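PDB 3C5M: oligogalacturonate lyase from Vibrio parahaemolyticus RIMD 2210633, which probably cleaves short pectin-derived oligogalacturonates by beta-elimination, and binds manganese in a seven-bladed beta-propeller. Local coordinates for residues 339-344 against 350-355. Numbering follows the deposited sequence.
With MN (manganese (II) ion), chain D.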
ATOM      1  N   SER A 339      -9.919 -12.968   9.890  1.00 43.85           N
ATOM      2  CA  SER A 339     -10.757 -13.974   9.226  1.00 48.24           C
ATOM      3  C   SER A 339     -11.326 -13.498   7.902  1.00 46.12           C
ATOM      4  O   SER A 339     -12.540 -13.366   7.754  1.00 43.26           O
ATOM      5  CB  SER A 339     -11.925 -14.386  10.135  1.00 43.96           C
ATOM      6  OG  SER A 339     -11.471 -15.021  11.320  1.00 43.14           O
ATOM      7  N   THR A 340     -10.459 -13.252   6.933  1.00 43.00           N
ATOM      8  CA  THR A 340     -10.937 -12.791   5.646  1.00 46.41           C
ATOM      9  C   THR A 340     -10.921 -13.933   4.635  1.00 47.03           C
ATOM     10  O   THR A 340     -10.066 -14.813   4.695  1.00 45.92           O
ATOM     11  CB  THR A 340     -10.068 -11.622   5.117  1.00 47.03           C
ATOM     12  OG1 THR A 340     -10.681 -11.051   3.954  1.00 45.19           O
ATOM     13  CG2 THR A 340      -8.671 -12.113   4.750  1.00 36.92           C
ATOM     14  N   SER A 341     -11.888 -13.918   3.725  1.00 47.83           N
ATOM     15  CA  SER A 341     -11.998 -14.918   2.665  1.00 55.16           C
ATOM     16  C   SER A 341     -11.293 -14.285   1.489  1.00 54.53           C
ATOM     17  O   SER A 341     -11.906 -13.508   0.763  1.00 61.37           O
ATOM     18  CB  SER A 341     -13.458 -15.114   2.274  1.00 65.21           C
ATOM     19  OG  SER A 341     -13.962 -13.938   1.634  1.00 54.79           O
ATOM     20  N   TRP A 342     -10.028 -14.608   1.281  1.00 42.81           N
ATOM     21  CA  TRP A 342      -9.287 -13.991   0.190  1.00 48.07           C
ATOM     22  C   TRP A 342      -9.905 -14.116  -1.207  1.00 53.72           C
ATOM     23  O   TRP A 342      -9.189 -14.220  -2.201  1.00 60.63           O
ATOM     24  CB  TRP A 342      -7.868 -14.535   0.183  1.00 42.16           C
ATOM     25  CG  TRP A 342      -7.229 -14.441   1.523  1.00 44.30           C
ATOM     26  CD1 TRP A 342      -7.473 -15.234   2.608  1.00 47.33           C
ATOM     27  CD2 TRP A 342      -6.232 -13.501   1.926  1.00 44.15           C
ATOM     28  NE1 TRP A 342      -6.681 -14.847   3.663  1.00 40.78           N
ATOM     29  CE2 TRP A 342      -5.912 -13.786   3.272  1.00 36.28           C
ATOM     30  CE3 TRP A 342      -5.577 -12.442   1.280  1.00 40.34           C
ATOM     31  CZ2 TRP A 342      -4.962 -13.057   3.982  1.00 45.33           C
ATOM     32  CZ3 TRP A 342      -4.633 -11.714   1.986  1.00 41.35           C
ATOM     33  CH2 TRP A 342      -4.333 -12.026   3.328  1.00 42.50           C
ATOM     34  N   ASP A 343     -11.232 -14.079  -1.278  1.00 54.97           N
ATOM     35  CA  ASP A 343     -11.959 -14.190  -2.541  1.00 52.87           C
ATOM     36  C   ASP A 343     -11.769 -12.972  -3.427  1.00 47.29           C
ATOM     37  O   ASP A 343     -11.398 -11.902  -2.962  1.00 52.42           O
ATOM     38  CB  ASP A 343     -13.451 -14.376  -2.264  1.00 62.11           C
ATOM     39  CG  ASP A 343     -13.763 -15.700  -1.600  1.00 65.16           C
ATOM     40  OD1 ASP A 343     -14.922 -15.877  -1.176  1.00 66.63           O
ATOM     41  OD2 ASP A 343     -12.855 -16.559  -1.514  1.00 73.77           O
ATOM     42  N   VAL A 344     -12.027 -13.148  -4.713  1.00 45.85           N
ATOM     43  CA  VAL A 344     -11.901 -12.054  -5.652  1.00 50.06           C
ATOM     44  C   VAL A 344     -13.288 -11.560  -6.019  1.00 52.11           C
ATOM     45  O   VAL A 344     -14.057 -12.266  -6.662  1.00 60.47           O
ATOM     46  CB  VAL A 344     -11.166 -12.490  -6.927  1.00 47.37           C
ATOM     47  CG1 VAL A 344      -9.721 -12.820  -6.599  1.00 47.08           C
ATOM     48  CG2 VAL A 344     -11.847 -13.705  -7.521  1.00 62.78           C
ATOM     49  N   GLN A 350      -7.886  -7.240  -4.623  1.00 45.50           N
ATOM     50  CA  GLN A 350      -7.385  -6.505  -3.471  1.00 47.01           C
ATOM     51  C   GLN A 350      -8.400  -6.061  -2.417  1.00 47.45           C
ATOM     52  O   GLN A 350      -8.044  -5.959  -1.248  1.00 50.15           O
ATOM     53  CB  GLN A 350      -6.571  -5.278  -3.929  1.00 48.11           C
ATOM     54  CG  GLN A 350      -5.255  -5.573  -4.675  1.00 41.37           C
ATOM     55  CD  GLN A 350      -4.183  -6.271  -3.822  1.00 53.57           C
ATOM     56  OE1 GLN A 350      -3.833  -5.820  -2.728  1.00 47.04           O
ATOM     57  NE2 GLN A 350      -3.650  -7.374  -4.342  1.00 58.76           N
ATOM     58  N   ILE A 351      -9.648  -5.790  -2.792  1.00 49.28           N
ATOM     59  CA  ILE A 351     -10.628  -5.329  -1.788  1.00 51.83           C
ATOM     60  C   ILE A 351     -10.692  -6.220  -0.575  1.00 50.06           C
ATOM     61  O   ILE A 351     -10.922  -5.765   0.547  1.00 52.13           O
ATOM     62  CB  ILE A 351     -12.055  -5.277  -2.332  1.00 49.64           C
ATOM     63  CG1 ILE A 351     -12.179  -6.220  -3.520  1.00 52.27           C
ATOM     64  CG2 ILE A 351     -12.441  -3.850  -2.667  1.00 51.04           C
ATOM     65  CD1 ILE A 351     -13.478  -6.049  -4.243  1.00 70.30           C
ATOM     66  N   THR A 352     -10.466  -7.499  -0.823  1.00 46.05           N
ATOM     67  CA  THR A 352     -10.547  -8.511   0.204  1.00 40.58           C
ATOM     68  C   THR A 352      -9.297  -8.584   1.092  1.00 37.50           C
ATOM     69  O   THR A 352      -9.320  -9.207   2.148  1.00 36.41           O
ATOM     70  CB  THR A 352     -10.879  -9.868  -0.474  1.00 29.12           C
ATOM     71  OG1 THR A 352     -10.950 -10.892   0.510  1.00 41.84           O
ATOM     72  CG2 THR A 352      -9.823 -10.222  -1.525  1.00 38.94           C
ATOM     73  N   HIS A 353      -8.217  -7.927   0.682  1.00 39.66           N
ATOM     74  CA  HIS A 353      -6.991  -7.933   1.480  1.00 35.25           C
ATOM     75  C   HIS A 353      -7.098  -7.062   2.737  1.00 33.62           C
ATOM     76  O   HIS A 353      -7.592  -5.931   2.696  1.00 36.32           O
ATOM     77  CB  HIS A 353      -5.797  -7.448   0.642  1.00 38.64           C
ATOM     78  CG  HIS A 353      -5.387  -8.396  -0.446  1.00 34.28           C
ATOM     79  ND1 HIS A 353      -4.197  -8.267  -1.133  1.00 38.31           N
ATOM     80  CD2 HIS A 353      -6.005  -9.480  -0.965  1.00 27.61           C
ATOM     81  CE1 HIS A 353      -4.101  -9.233  -2.028  1.00 32.64           C
ATOM     82  NE2 HIS A 353      -5.185  -9.983  -1.948  1.00 38.91           N
ATOM     83  N   PRO A 354      -6.640  -7.587   3.877  1.00 29.84           N
ATOM     84  CA  PRO A 354      -6.691  -6.830   5.130  1.00 38.77           C
ATOM     85  C   PRO A 354      -5.862  -5.543   5.067  1.00 36.39           C
ATOM     86  O   PRO A 354      -6.312  -4.494   5.528  1.00 42.82           O
ATOM     87  CB  PRO A 354      -6.137  -7.818   6.154  1.00 35.66           C
ATOM     88  CG  PRO A 354      -6.533  -9.163   5.571  1.00 18.73           C
ATOM     89  CD  PRO A 354      -6.220  -8.977   4.116  1.00 27.18           C
ATOM     90  N   HIS A 355      -4.662  -5.633   4.488  1.00 34.98           N
ATOM     91  CA  HIS A 355      -3.746  -4.486   4.365  1.00 30.51           C
ATOM     92  C   HIS A 355      -3.597  -3.750   5.690  1.00 26.44           C
ATOM     93  O   HIS A 355      -3.827  -2.543   5.785  1.00 27.96           O
ATOM     94  CB  HIS A 355      -4.250  -3.520   3.283  1.00 20.23           C
ATOM     95  CG  HIS A 355      -4.167  -4.083   1.903  1.00 15.87           C
ATOM     96  ND1 HIS A 355      -4.985  -3.666   0.878  1.00 26.96           N
ATOM     97  CD2 HIS A 355      -3.381  -5.058   1.387  1.00 23.90           C
ATOM     98  CE1 HIS A 355      -4.709  -4.362  -0.211  1.00 31.65           C
ATOM     99  NE2 HIS A 355      -3.739  -5.213   0.074  1.00 26.93           N
TER
HETATM  100 MN    MN D 401      -2.621  -6.719  -1.005  1.00 30.99          MN
HETATM  101  O   HOH W   1      -1.438  -7.944  -2.491  1.00  6.75           O
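Thr340 and Thr352 both turn their hydroxyls opposite the backbone N, with chi1 of -171° and 179°, and each reaches the other's segment. Thr340 OG1 donates to Thr352 O at 2.9 Å, in the carbonyl plane. Thr352 OG1 returns a bond to Ser341 O at 2.8 Å, approaching from above that carbonyl's plane. The two side chains cross at about a right angle. The methyl CG2 of Thr340 rests against Pro354 CG and also lies over one face of the Trp342 indole, near its rim.

Trp342 reaches across with its six-membered ring. Its edge meets one face of the His353 imidazole in an offset edge-to-face pair, with planes at 61°. Trp342 CE3 lies 3.7 Å from His353 CD2. Trp342 CH2 also packs on Pro354 CD, at 3.7 Å. The opposite face of the His353 ring carries Gln350 CA, within the type I turn from Gln350 to His353. The imidazole is thus held between the two, and its ND1 binds manganese at 2.2 Å. Gln350 OE1, His355 NE2, a water and His287 from strand 285-290 complete the metal site.

Both segments belong to the loop joining strands 334-337 and 357-358 of the propeller. The contact is consistent with a second-shell role: Trp342 probably helps to set the tilt of the metal ligand His353, while the threonine bonds tie the metal-binding turn to the start of its own loop.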